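Local coordinates for protein catechol 1,2-dioxygenase (Acinetobacter sp., PDB 1DMH) that catalyses intradiol ring cleavage of catechol by molecular oxygen to cis,cis-muconate, using one ferric ion per subunit of a homodimer, at residues D13-A18 with D40-I45; A71-P76 with A198-P203; K161-Y164 with D168-G171; G188-R193 with M286-K291; E272-K275 with G281-A284. All blocks are in the same frame, centred on the assembly; numbering follows the deposited sequence.

Contact 1 of 5, residues D13-A18 with D40-I45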
# COMPACT_ATOMS: atom_id res chain seq x y z
N ASP A 13 -1.62 24.98 -4.85
CA ASP A 13 -0.48 25.34 -4.01
C ASP A 13 -0.26 24.29 -2.93
O ASP A 13 0.88 23.93 -2.60
CB ASP A 13 -0.67 26.70 -3.34
CG ASP A 13 -0.57 27.85 -4.34
OD1 ASP A 13 0.07 27.66 -5.41
OD2 ASP A 13 -1.12 28.94 -4.04
N PHE A 14 -1.37 23.81 -2.38
CA PHE A 14 -1.32 22.78 -1.35
C PHE A 14 -0.55 21.55 -1.88
O PHE A 14 0.30 21.00 -1.20
CB PHE A 14 -2.74 22.39 -0.94
CG PHE A 14 -2.78 21.39 0.20
CD1 PHE A 14 -2.09 21.64 1.39
CD2 PHE A 14 -3.53 20.21 0.10
CE1 PHE A 14 -2.14 20.74 2.46
CE2 PHE A 14 -3.59 19.29 1.16
CZ PHE A 14 -2.89 19.56 2.35
N LEU A 15 -0.87 21.13 -3.10
CA LEU A 15 -0.19 19.98 -3.70
C LEU A 15 1.32 20.21 -3.80
O LEU A 15 2.11 19.26 -3.67
CB LEU A 15 -0.77 19.71 -5.10
CG LEU A 15 -2.13 18.98 -5.15
CD1 LEU A 15 -2.77 19.08 -6.51
CD2 LEU A 15 -1.92 17.52 -4.76
N ARG A 16 1.74 21.45 -4.03
CA ARG A 16 3.16 21.71 -4.13
C ARG A 16 3.80 21.63 -2.76
O ARG A 16 4.92 21.12 -2.61
CB ARG A 16 3.42 23.08 -4.78
CG ARG A 16 3.00 23.15 -6.25
CD ARG A 16 3.39 24.51 -6.82
NE ARG A 16 4.84 24.67 -6.82
CZ ARG A 16 5.64 24.11 -7.72
NH1 ARG A 16 5.10 23.38 -8.69
NH2 ARG A 16 6.96 24.23 -7.63
N VAL A 17 3.10 22.13 -1.75
CA VAL A 17 3.61 22.08 -0.37
C VAL A 17 3.76 20.63 0.13
O VAL A 17 4.80 20.24 0.65
CB VAL A 17 2.67 22.82 0.57
CG1 VAL A 17 3.12 22.64 2.02
CG2 VAL A 17 2.63 24.28 0.18
N ALA A 18 2.70 19.85 -0.04
CA ALA A 18 2.69 18.45 0.39
C ALA A 18 3.79 17.63 -0.29
O ALA A 18 4.33 16.70 0.31
CB ALA A 18 1.33 17.84 0.11
N ASP A 40 -2.74 13.60 -9.61
CA ASP A 40 -3.68 12.71 -10.29
C ASP A 40 -4.72 12.13 -9.34
O ASP A 40 -5.89 12.05 -9.68
CB ASP A 40 -2.93 11.57 -11.01
CG ASP A 40 -2.15 12.05 -12.24
OD1 ASP A 40 -2.38 13.18 -12.74
OD2 ASP A 40 -1.31 11.27 -12.72
N LEU A 41 -4.32 11.71 -8.14
CA LEU A 41 -5.27 11.14 -7.20
C LEU A 41 -6.25 12.17 -6.66
O LEU A 41 -7.43 11.85 -6.49
CB LEU A 41 -4.53 10.46 -6.04
CG LEU A 41 -3.86 9.13 -6.38
CD1 LEU A 41 -3.07 8.65 -5.16
CD2 LEU A 41 -4.91 8.11 -6.77
N TYR A 42 -5.78 13.38 -6.36
CA TYR A 42 -6.68 14.43 -5.87
C TYR A 42 -7.69 14.72 -6.97
O TYR A 42 -8.87 14.92 -6.70
CB TYR A 42 -5.91 15.72 -5.57
CG TYR A 42 -5.30 15.82 -4.18
CD1 TYR A 42 -4.66 14.72 -3.59
CD2 TYR A 42 -5.26 17.04 -3.52
CE1 TYR A 42 -3.96 14.87 -2.40
CE2 TYR A 42 -4.56 17.19 -2.33
CZ TYR A 42 -3.91 16.11 -1.78
OH TYR A 42 -3.14 16.29 -0.67
N LYS A 43 -7.24 14.74 -8.22
CA LYS A 43 -8.16 14.99 -9.31
C LYS A 43 -9.12 13.81 -9.48
O LYS A 43 -10.30 14.03 -9.72
CB LYS A 43 -7.40 15.25 -10.61
CG LYS A 43 -8.28 15.68 -11.76
CD LYS A 43 -7.43 16.02 -12.95
CE LYS A 43 -8.25 16.65 -14.09
NZ LYS A 43 -9.28 15.70 -14.64
N ALA A 44 -8.63 12.57 -9.34
CA ALA A 44 -9.50 11.38 -9.48
C ALA A 44 -10.59 11.39 -8.39
O ALA A 44 -11.75 11.04 -8.64
CB ALA A 44 -8.66 10.07 -9.44
N ILE A 45 -10.23 11.77 -7.17
CA ILE A 45 -11.21 11.86 -6.09
C ILE A 45 -12.30 12.87 -6.48
O ILE A 45 -13.48 12.65 -6.23
CB ILE A 45 -10.53 12.34 -4.77
CG1 ILE A 45 -9.69 11.20 -4.20
CG2 ILE A 45 -11.59 12.88 -3.80
CD1 ILE A 45 -8.76 11.60 -3.07

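Contact 2 of 5, residues A71-P76 with A198-P203. With MCT (4-methylcatechol), chain D.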
# COMPACT_ATOMS: atom_id res chain seq x y z
N ALA A 71 1.93 -6.90 -2.10
CA ALA A 71 2.01 -5.86 -3.12
C ALA A 71 2.63 -6.39 -4.44
O ALA A 71 2.25 -5.95 -5.53
CB ALA A 71 2.82 -4.66 -2.59
N GLY A 72 3.55 -7.35 -4.33
CA GLY A 72 4.20 -7.93 -5.51
C GLY A 72 3.36 -9.00 -6.19
O GLY A 72 3.74 -9.52 -7.24
N LEU A 73 2.21 -9.31 -5.59
CA LEU A 73 1.28 -10.29 -6.15
C LEU A 73 0.16 -9.48 -6.83
O LEU A 73 -0.32 -9.81 -7.92
CB LEU A 73 0.74 -11.18 -5.03
CG LEU A 73 -0.09 -12.38 -5.47
CD1 LEU A 73 0.79 -13.35 -6.30
CD2 LEU A 73 -0.62 -13.09 -4.20
N LEU A 74 -0.23 -8.38 -6.19
CA LEU A 74 -1.26 -7.50 -6.76
C LEU A 74 -0.72 -6.78 -8.02
O LEU A 74 -1.44 -6.59 -9.00
CB LEU A 74 -1.70 -6.39 -5.78
CG LEU A 74 -3.15 -5.87 -5.77
CD1 LEU A 74 -3.12 -4.41 -5.43
CD2 LEU A 74 -3.88 -6.20 -7.02
N SER A 75 0.55 -6.37 -7.97
CA SER A 75 1.18 -5.68 -9.09
C SER A 75 0.95 -6.43 -10.40
O SER A 75 0.40 -5.87 -11.34
CB SER A 75 2.69 -5.51 -8.82
OG SER A 75 3.33 -4.83 -9.88
N PRO A 76 1.40 -7.69 -10.50
CA PRO A 76 1.15 -8.37 -11.78
C PRO A 76 -0.34 -8.57 -12.10
O PRO A 76 -0.73 -8.56 -13.27
CB PRO A 76 1.94 -9.69 -11.63
CG PRO A 76 1.92 -9.92 -10.12
CD PRO A 76 2.23 -8.53 -9.61
N ALA A 198 1.96 -27.54 -10.99
CA ALA A 198 0.52 -27.34 -11.12
C ALA A 198 0.39 -25.82 -11.13
O ALA A 198 1.27 -25.13 -10.63
CB ALA A 198 -0.23 -27.91 -9.90
N GLY A 199 -0.69 -25.31 -11.70
CA GLY A 199 -0.88 -23.87 -11.71
C GLY A 199 -0.88 -23.31 -10.30
O GLY A 199 -1.02 -24.05 -9.31
N TYR A 200 -0.70 -22.00 -10.20
CA TYR A 200 -0.67 -21.29 -8.92
C TYR A 200 -2.00 -20.52 -8.77
O TYR A 200 -2.58 -20.05 -9.76
CB TYR A 200 0.54 -20.33 -8.97
CG TYR A 200 0.61 -19.30 -7.87
CD1 TYR A 200 -0.17 -18.13 -7.93
CD2 TYR A 200 1.41 -19.49 -6.75
CE1 TYR A 200 -0.15 -17.19 -6.90
CE2 TYR A 200 1.44 -18.55 -5.71
CZ TYR A 200 0.65 -17.41 -5.79
OH TYR A 200 0.64 -16.52 -4.75
N GLY A 201 -2.48 -20.38 -7.53
CA GLY A 201 -3.70 -19.62 -7.30
C GLY A 201 -3.40 -18.64 -6.18
O GLY A 201 -2.67 -19.02 -5.28
N CYS A 202 -3.92 -17.41 -6.23
CA CYS A 202 -3.67 -16.44 -5.16
C CYS A 202 -4.33 -16.90 -3.86
O CYS A 202 -5.35 -17.57 -3.91
CB CYS A 202 -4.28 -15.06 -5.47
SG CYS A 202 -3.54 -14.11 -6.80
N PRO A 203 -3.74 -16.55 -2.70
CA PRO A 203 -4.33 -16.93 -1.41
C PRO A 203 -5.78 -16.47 -1.48
O PRO A 203 -6.06 -15.28 -1.60
CB PRO A 203 -3.51 -16.13 -0.42
CG PRO A 203 -2.16 -16.17 -1.06
CD PRO A 203 -2.51 -15.78 -2.48
C1 MCT D . 2.80 -14.55 -9.80
C2 MCT D . 3.87 -14.93 -10.63
C3 MCT D . 4.34 -16.26 -10.54
O3 MCT D . 5.38 -16.65 -11.35
C4 MCT D . 3.78 -17.18 -9.68
O4 MCT D . 4.27 -18.46 -9.64
C5 MCT D . 2.73 -16.84 -8.86
C6 MCT D . 2.22 -15.44 -8.93
C MCT D . 2.27 -13.11 -9.87

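Contact 3 of 5, residues K161-Y164 with D168-G171. With FE (Fe (III) ion), chain C; MCT (4-methylcatechol), chain D.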
# COMPACT_ATOMS: atom_id res chain seq x y z
N LYS A 161 0.92 -28.77 -5.84
CA LYS A 161 -0.08 -28.03 -5.08
C LYS A 161 -0.00 -26.54 -5.39
O LYS A 161 -0.75 -25.74 -4.83
CB LYS A 161 0.12 -28.29 -3.59
CG LYS A 161 -0.23 -29.72 -3.23
CD LYS A 161 -0.12 -29.98 -1.75
CE LYS A 161 1.33 -29.93 -1.28
NZ LYS A 161 1.46 -30.06 0.23
N GLY A 162 0.91 -26.17 -6.29
CA GLY A 162 1.08 -24.77 -6.66
C GLY A 162 1.94 -23.96 -5.69
O GLY A 162 1.93 -22.73 -5.73
N PHE A 163 2.69 -24.63 -4.82
CA PHE A 163 3.55 -23.93 -3.87
C PHE A 163 5.03 -24.01 -4.23
O PHE A 163 5.51 -25.02 -4.75
CB PHE A 163 3.35 -24.51 -2.46
CG PHE A 163 1.97 -24.35 -1.96
CD1 PHE A 163 1.21 -23.25 -2.32
CD2 PHE A 163 1.41 -25.32 -1.14
CE1 PHE A 163 -0.11 -23.10 -1.88
CE2 PHE A 163 0.11 -25.19 -0.69
CZ PHE A 163 -0.66 -24.07 -1.06
N TYR A 164 5.73 -22.92 -3.92
CA TYR A 164 7.16 -22.79 -4.17
C TYR A 164 7.91 -22.92 -2.85
O TYR A 164 7.37 -22.56 -1.79
CB TYR A 164 7.51 -21.41 -4.72
CG TYR A 164 7.07 -21.11 -6.15
CD1 TYR A 164 5.73 -20.82 -6.46
CD2 TYR A 164 8.01 -21.09 -7.17
CE1 TYR A 164 5.36 -20.51 -7.78
CE2 TYR A 164 7.66 -20.79 -8.47
CZ TYR A 164 6.34 -20.51 -8.77
OH TYR A 164 6.04 -20.26 -10.07
N ASP A 168 6.08 -21.59 0.82
CA ASP A 168 5.10 -22.64 1.00
C ASP A 168 4.33 -22.40 2.28
O ASP A 168 4.87 -22.54 3.38
CB ASP A 168 5.78 -24.00 1.09
CG ASP A 168 4.80 -25.15 0.98
OD1 ASP A 168 3.66 -25.00 1.48
OD2 ASP A 168 5.17 -26.20 0.41
N PRO A 169 3.03 -22.06 2.16
CA PRO A 169 2.15 -21.79 3.29
C PRO A 169 1.90 -22.97 4.22
O PRO A 169 1.47 -22.79 5.36
CB PRO A 169 0.87 -21.33 2.60
CG PRO A 169 0.88 -22.18 1.34
CD PRO A 169 2.29 -21.89 0.90
N THR A 170 2.16 -24.18 3.74
CA THR A 170 1.90 -25.37 4.53
C THR A 170 3.08 -25.93 5.30
O THR A 170 3.00 -27.06 5.79
CB THR A 170 1.31 -26.49 3.65
OG1 THR A 170 2.27 -26.89 2.67
CG2 THR A 170 0.05 -25.98 2.94
N GLY A 171 4.17 -25.17 5.42
CA GLY A 171 5.31 -25.69 6.16
C GLY A 171 6.45 -26.01 5.22
O GLY A 171 6.28 -26.75 4.25
FE FE C . 5.50 -18.67 -11.00
C1 MCT D . 2.80 -14.55 -9.80
C2 MCT D . 3.87 -14.93 -10.63
C3 MCT D . 4.34 -16.26 -10.54
O3 MCT D . 5.38 -16.65 -11.35
C4 MCT D . 3.78 -17.18 -9.68
O4 MCT D . 4.27 -18.46 -9.64
C5 MCT D . 2.73 -16.84 -8.86
C6 MCT D . 2.22 -15.44 -8.93
C MCT D . 2.27 -13.11 -9.87
O HOH W 1 5.45 -16.53 -9.56

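Contact 4 of 5, residues G188-R193 with M286-K291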
# COMPACT_ATOMS: atom_id res chain seq x y z
N GLY A 188 26.31 -26.32 -25.12
CA GLY A 188 25.34 -25.29 -24.80
C GLY A 188 24.01 -25.84 -24.31
O GLY A 188 22.97 -25.16 -24.40
N GLN A 189 24.04 -27.05 -23.76
CA GLN A 189 22.82 -27.68 -23.27
C GLN A 189 22.63 -27.71 -21.75
O GLN A 189 23.58 -27.65 -20.98
CB GLN A 189 22.72 -29.09 -23.84
CG GLN A 189 22.62 -29.11 -25.36
CD GLN A 189 22.39 -30.50 -25.94
OE1 GLN A 189 23.11 -31.45 -25.63
NE2 GLN A 189 21.38 -30.62 -26.79
N TYR A 190 21.37 -27.78 -21.34
CA TYR A 190 21.02 -27.88 -19.92
C TYR A 190 19.99 -29.00 -19.88
O TYR A 190 19.25 -29.22 -20.84
CB TYR A 190 20.42 -26.56 -19.40
CG TYR A 190 19.02 -26.24 -19.92
CD1 TYR A 190 18.85 -25.60 -21.15
CD2 TYR A 190 17.89 -26.62 -19.21
CE1 TYR A 190 17.57 -25.35 -21.67
CE2 TYR A 190 16.61 -26.38 -19.72
CZ TYR A 190 16.46 -25.74 -20.94
OH TYR A 190 15.19 -25.51 -21.45
N ARG A 191 19.95 -29.72 -18.78
CA ARG A 191 18.99 -30.79 -18.67
C ARG A 191 18.68 -30.94 -17.20
O ARG A 191 19.58 -30.94 -16.36
CB ARG A 191 19.58 -32.08 -19.22
CG ARG A 191 18.67 -33.28 -19.11
CD ARG A 191 19.37 -34.50 -19.67
NE ARG A 191 18.70 -35.75 -19.31
CZ ARG A 191 17.80 -36.38 -20.07
NH1 ARG A 191 17.49 -35.89 -21.28
NH2 ARG A 191 17.24 -37.52 -19.64
N VAL A 192 17.40 -31.01 -16.87
CA VAL A 192 17.06 -31.19 -15.47
C VAL A 192 16.00 -32.23 -15.32
O VAL A 192 15.23 -32.48 -16.25
CB VAL A 192 16.52 -29.90 -14.80
CG1 VAL A 192 17.56 -28.88 -14.80
CG2 VAL A 192 15.28 -29.40 -15.53
N ARG A 193 16.01 -32.87 -14.16
CA ARG A 193 14.98 -33.82 -13.83
C ARG A 193 14.21 -33.14 -12.68
O ARG A 193 14.81 -32.71 -11.68
CB ARG A 193 15.57 -35.16 -13.37
CG ARG A 193 14.51 -36.02 -12.72
CD ARG A 193 14.99 -37.41 -12.32
NE ARG A 193 13.93 -38.02 -11.52
CZ ARG A 193 13.90 -39.29 -11.14
NH1 ARG A 193 14.88 -40.09 -11.49
NH2 ARG A 193 12.89 -39.74 -10.42
N MET A 286 9.81 -32.22 -21.85
CA MET A 286 9.64 -30.90 -22.46
C MET A 286 11.02 -30.45 -22.94
O MET A 286 12.01 -30.61 -22.25
CB MET A 286 9.11 -29.86 -21.46
CG MET A 286 7.72 -30.16 -20.91
SD MET A 286 7.13 -28.95 -19.69
CE MET A 286 6.81 -27.58 -20.71
N VAL A 287 11.07 -29.94 -24.16
CA VAL A 287 12.30 -29.44 -24.74
C VAL A 287 12.07 -27.94 -24.92
O VAL A 287 11.02 -27.54 -25.42
CB VAL A 287 12.57 -30.07 -26.14
CG1 VAL A 287 13.89 -29.57 -26.71
CG2 VAL A 287 12.58 -31.57 -26.03
N PHE A 288 13.00 -27.10 -24.49
CA PHE A 288 12.81 -25.67 -24.69
C PHE A 288 14.17 -25.02 -24.86
O PHE A 288 14.99 -25.06 -23.94
CB PHE A 288 12.08 -25.01 -23.52
CG PHE A 288 11.73 -23.57 -23.77
CD1 PHE A 288 10.90 -23.21 -24.83
CD2 PHE A 288 12.27 -22.55 -22.98
CE1 PHE A 288 10.62 -21.87 -25.12
CE2 PHE A 288 11.99 -21.21 -23.27
CZ PHE A 288 11.16 -20.88 -24.34
N ASP A 289 14.42 -24.48 -26.05
CA ASP A 289 15.68 -23.80 -26.34
C ASP A 289 15.46 -22.32 -26.16
O ASP A 289 14.36 -21.80 -26.41
CB ASP A 289 16.14 -23.99 -27.79
CG ASP A 289 16.32 -25.43 -28.17
OD1 ASP A 289 16.67 -26.25 -27.30
OD2 ASP A 289 16.16 -25.73 -29.36
N LEU A 290 16.52 -21.63 -25.73
CA LEU A 290 16.45 -20.19 -25.54
C LEU A 290 17.55 -19.52 -26.33
O LEU A 290 18.67 -20.02 -26.38
CB LEU A 290 16.60 -19.82 -24.06
CG LEU A 290 15.49 -20.40 -23.18
CD1 LEU A 290 15.93 -21.78 -22.76
CD2 LEU A 290 15.22 -19.53 -21.95
N LYS A 291 17.22 -18.40 -26.97
CA LYS A 291 18.19 -17.64 -27.76
C LYS A 291 18.34 -16.27 -27.10
O LYS A 291 17.34 -15.59 -26.81
CB LYS A 291 17.72 -17.49 -29.21
CG LYS A 291 18.75 -16.79 -30.12
CD LYS A 291 18.26 -16.75 -31.57
CE LYS A 291 19.14 -15.90 -32.49
NZ LYS A 291 20.51 -16.44 -32.60

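Contact 5 of 5, residues E272-K275 with G281-A284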
# COMPACT_ATOMS: atom_id res chain seq x y z
N GLU A 272 11.26 -48.62 -23.21
CA GLU A 272 12.52 -48.19 -23.79
C GLU A 272 12.86 -46.76 -23.41
O GLU A 272 14.01 -46.47 -23.06
CB GLU A 272 12.52 -48.33 -25.31
CG GLU A 272 12.75 -49.77 -25.78
CD GLU A 272 14.05 -50.37 -25.22
OE1 GLU A 272 15.13 -49.77 -25.45
OE2 GLU A 272 13.98 -51.44 -24.54
N ALA A 273 11.87 -45.88 -23.46
CA ALA A 273 12.07 -44.48 -23.12
C ALA A 273 12.46 -44.38 -21.66
O ALA A 273 13.44 -43.73 -21.30
CB ALA A 273 10.79 -43.69 -23.37
N ILE A 274 11.67 -45.03 -20.83
CA ILE A 274 11.87 -45.05 -19.39
C ILE A 274 13.28 -45.47 -19.03
O ILE A 274 13.99 -44.79 -18.31
CB ILE A 274 10.86 -46.00 -18.72
CG1 ILE A 274 9.45 -45.44 -18.92
CG2 ILE A 274 11.19 -46.19 -17.27
CD1 ILE A 274 8.36 -46.15 -18.15
N LYS A 275 13.69 -46.60 -19.58
CA LYS A 275 15.01 -47.15 -19.30
C LYS A 275 16.15 -46.27 -19.82
O LYS A 275 17.18 -46.14 -19.17
CB LYS A 275 15.11 -48.53 -19.94
CG LYS A 275 16.11 -49.47 -19.33
CD LYS A 275 16.06 -50.77 -20.11
CE LYS A 275 14.61 -51.26 -20.23
NZ LYS A 275 14.42 -52.37 -21.23
N GLY A 281 9.71 -44.93 -13.99
CA GLY A 281 8.37 -45.18 -14.48
C GLY A 281 8.00 -44.14 -15.50
O GLY A 281 8.86 -43.38 -15.91
N PRO A 282 6.74 -44.07 -15.95
CA PRO A 282 6.32 -43.08 -16.94
C PRO A 282 6.70 -41.65 -16.52
O PRO A 282 6.69 -41.31 -15.33
CB PRO A 282 4.80 -43.31 -17.03
CG PRO A 282 4.47 -43.92 -15.67
CD PRO A 282 5.59 -44.92 -15.58
N PHE A 283 7.05 -40.82 -17.50
CA PHE A 283 7.47 -39.46 -17.22
C PHE A 283 7.07 -38.54 -18.37
O PHE A 283 6.70 -39.02 -19.46
CB PHE A 283 9.00 -39.43 -17.03
CG PHE A 283 9.77 -39.72 -18.29
CD1 PHE A 283 9.98 -41.03 -18.71
CD2 PHE A 283 10.24 -38.68 -19.09
CE1 PHE A 283 10.63 -41.31 -19.93
CE2 PHE A 283 10.89 -38.95 -20.30
CZ PHE A 283 11.09 -40.27 -20.72
N ALA A 284 7.14 -37.23 -18.13
CA ALA A 284 6.83 -36.25 -19.16
C ALA A 284 8.16 -35.62 -19.64
O ALA A 284 9.15 -35.53 -18.88
CB ALA A 284 5.92 -35.17 -18.58

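Contact 1 of 5, residues D13-A18 with D40-I45
In the N-terminal helical region, Leu-15 of helix 9-18 sets a methyl group over the ring of Tyr-42, which projects from helix 28-47. The contact is a CH-pi interaction: Leu-15 CD2 lies 3.6 Å from the centroid of the Tyr-42 ring and 13° off its normal. Leucine and tyrosine slide past each other in opposite directions, and this brings the methyl above the middle of the ring while Leu-15 CG stays nearer the rim, 4.0 Å from Tyr-42 CD2. Both helices belong to the helical zipper, the set of five N-terminal helices from each subunit that forms the dimer axis. Phe-14 takes the tyrosine from another direction, crossing it at about a right angle. With CG of Phe-14 anti to the backbone nitrogen (chi1 -176°), its CD2 reaches the edge of the Tyr-42 ring, 4.0 Å from CE2, and Phe-14 CE2 comes within 3.5 Å of Tyr-42 OH. That hydroxyl is hydrogen-bonded to the carbonyl oxygen of Leu-78 of the second subunit, and the Tyr-42 ring stacks with Tyr-83 of the same partner chain. Phe-14 meets Tyr-255 of the second subunit edge-to-face.

Contact 2 of 5, residues A71-P76 with A198-P203
The ring of Tyr-200 takes the bound 4-methylcatechol over one face and the side chain of Leu-73 obliquely near its hydroxyl end. The ligand does not lie flat on it: the two ring planes are inclined by about 70°, so the catechol presents its C5 corner, 3.2 Å above the centre of the tyrosine. Leu-73 arrives from the direction opposite to Tyr-200. Its two methyls do different work. CD1 is 3.5 Å from Tyr-200 OH and also reaches the substrate, 3.7 Å from C6 of 4-methylcatechol. CD2 turns to the following residues: it and Pro-203 CD reach toward each other to 3.7 Å, and Cys-202 SG is 4.0 Å away from it. The first torsion of Leu-73 holds CG opposite the backbone nitrogen (chi1 -171°) and directs the branch from helix 71-77 toward the loop; the second spreads the two methyls. One turn on, Pro-76 supplies a second apolar surface, with CG at a close 3.2 Å from the methyl carbon C of the ligand. Thr-208 of helix 207-214 touches both Leu-73 and Cys-202, and Ser-75 OG is hydrogen-bonded to Tyr-55 OH of the second subunit. Tyr-200 is known to bind the iron, yet here its side chain stays about 6 Å from the metal at the nearest atoms. The arrangement is that of a substrate-occupied intradiol dioxygenase site, consistent with the displacement of one tyrosine from the ferric ion when the catecholate chelates it, as in this family.

Contact 3 of 5, residues K161-Y164 with D168-G171
Phe-163 meets Pro-169 ring to ring: Pro-169 CG rests 3.5 Å from the centroid of the phenyl ring and 16° off its normal, a CH-pi contact. The carbonyl oxygen of Lys-161 lies over the centre of the opposite face, 3.9 Å above the plane. Around the phenyl group, Asp-168 OD1 approaches obliquely to 3.5 Å from Phe-163 CD2, its carboxylate turned 51° against the ring, and Thr-170 CG2 is 3.7 Å from Phe-163 CE2.

A second shell fixes these partners. Asp-168 OD1 accepts two bonds, from Thr-170 N at 2.8 Å, which makes an Asx turn, and from Thr-170 OG1 at 2.6 Å. The hydroxyl comes in on the syn side and the amide on the anti side, both from the same face of the carboxylate plane, and so they restrain its rotation. The hydroxyl can do this because chi1 of Thr-170 (64°) tucks OG1 between the backbone nitrogen and the carbonyl carbon. The backbone follows a type I turn from Asp-168 to Gly-171, and Asp-168 OD2 is hydrogen-bonded to Gln-173.

Next to Phe-163, Tyr-164 points the other way and ligates the ferric ion through OH at 1.9 Å. His-224, His-226 and both oxygens of 4-methylcatechol share that metal, which makes this the iron site of an intradiol dioxygenase. Asn-159 OD1 anchors the loop by accepting from the backbone nitrogens of Lys-161 and Phe-163. Both segments lie in the connection between strand 152-157 and strand 179-183, antiparallel partners in the large sheet.

Contact 4 of 5, residues G188-R193 with M286-K291
Tyr-190 stretches out from its strand until its hydroxyl meets the backbone of Phe-288, and the orientation of this phenol governs the contact. Its first torsion places CG between the backbone nitrogen and the carbonyl carbon (chi1 70°), and from there the ring carries its far end to the other segment. At that end Tyr-190 OH donates a short 2.5 Å hydrogen bond to Phe-288 O. The donor lies in the carbonyl plane on a lone pair, with a C=O...donor angle of 142°. The same oxygen stays near the plane of the tyrosine ring, at its edge, 3.4 Å from Tyr-190 CE1. Leu-290 crosses the tyrosine at about a right angle, and its CD1 comes 4.1 Å from Tyr-190 CE1. Phe-288 CB is 3.8 Å from Tyr-190 OH, while the phenyl ring, edge toward the hydroxyl, leads away. A buried phenol is thus satisfied by a main-chain acceptor, and a second hydrogen bond links Tyr-190 OH with Tyr-227 OH. Phe-288 falls where strand 283-291 is interrupted. Strand 133-141 runs between the two segments in sheet order, antiparallel to strand 189-195 and parallel to strand 283-291, so the tyrosine bridges strands that are not direct neighbours. Beyond it, Phe-288 packs on Ile-241 of strand 237-243 and Val-263 of strand 262-268.

Contact 5 of 5, residues E272-K275 with G281-A284
Ile-274 leans from its short helix onto Gly-281 and Pro-282, and both its branches lie against the backbone there. At CB the side chain forks. CG2 lies beside the glycine backbone, 3.8 Å from Gly-281 N. CG1, set opposite the carbonyl carbon (chi1 -65°), passes 3.7 Å from Gly-281 O. The chain then runs on extended, with chi2 at -171°, and delivers its tip to the peptide link: Ile-274 CD1 is 3.3 Å from Gly-281 C and 3.4 Å from Pro-282 N. The same methyl touches the proline ring at CD, 4.0 Å away. An aliphatic side chain here packs largely against main-chain atoms.

Phe-283 completes the contact from the strand side. Its ring turns an edge to the helix backbone, with Ile-274 N in the plane of the ring and 4.0 Å from CE1. Gly-281 O also lies at the ring's edge, in its plane. The CB of Ala-273 approaches that same CE1 of Phe-283 to 4.2 Å. On the far side of the helix a weak, long salt bridge joins Lys-275 to Glu-272.

Far from the iron, the contact fastens the connection between two adjacent antiparallel strands, 262-268 and 283-291, with helix 271-276 inserted between them in sequence. His-268, at the end of the first strand, stacks its ring with Phe-283, bonds to it through the backbone and also touches Ala-273, while Thr-133 and Ile-135 of strand 133-141 pack against Phe-283.

The five contacts run from N-terminal helices packed against the second subunit to the far end of the catalytic domain: the centres of contacts 1 and 5 are about 64 Å apart, on opposite sides of the chain's centre. Contacts 1 and 2 both touch the second subunit. Contact 2 joins the N-terminal helices to the catalytic part and encloses contact 3 in sequence. These two meet, with centres about 13 Å apart, and share 4-methylcatechol. Contacts 4 and 5 both use strand 283-291 of the large mixed sheet, contact 5 being nested within the loop that contact 4 closes. The segments of contacts 2 and 4 alternate along the chain, though they do not touch; both reach the same sheet.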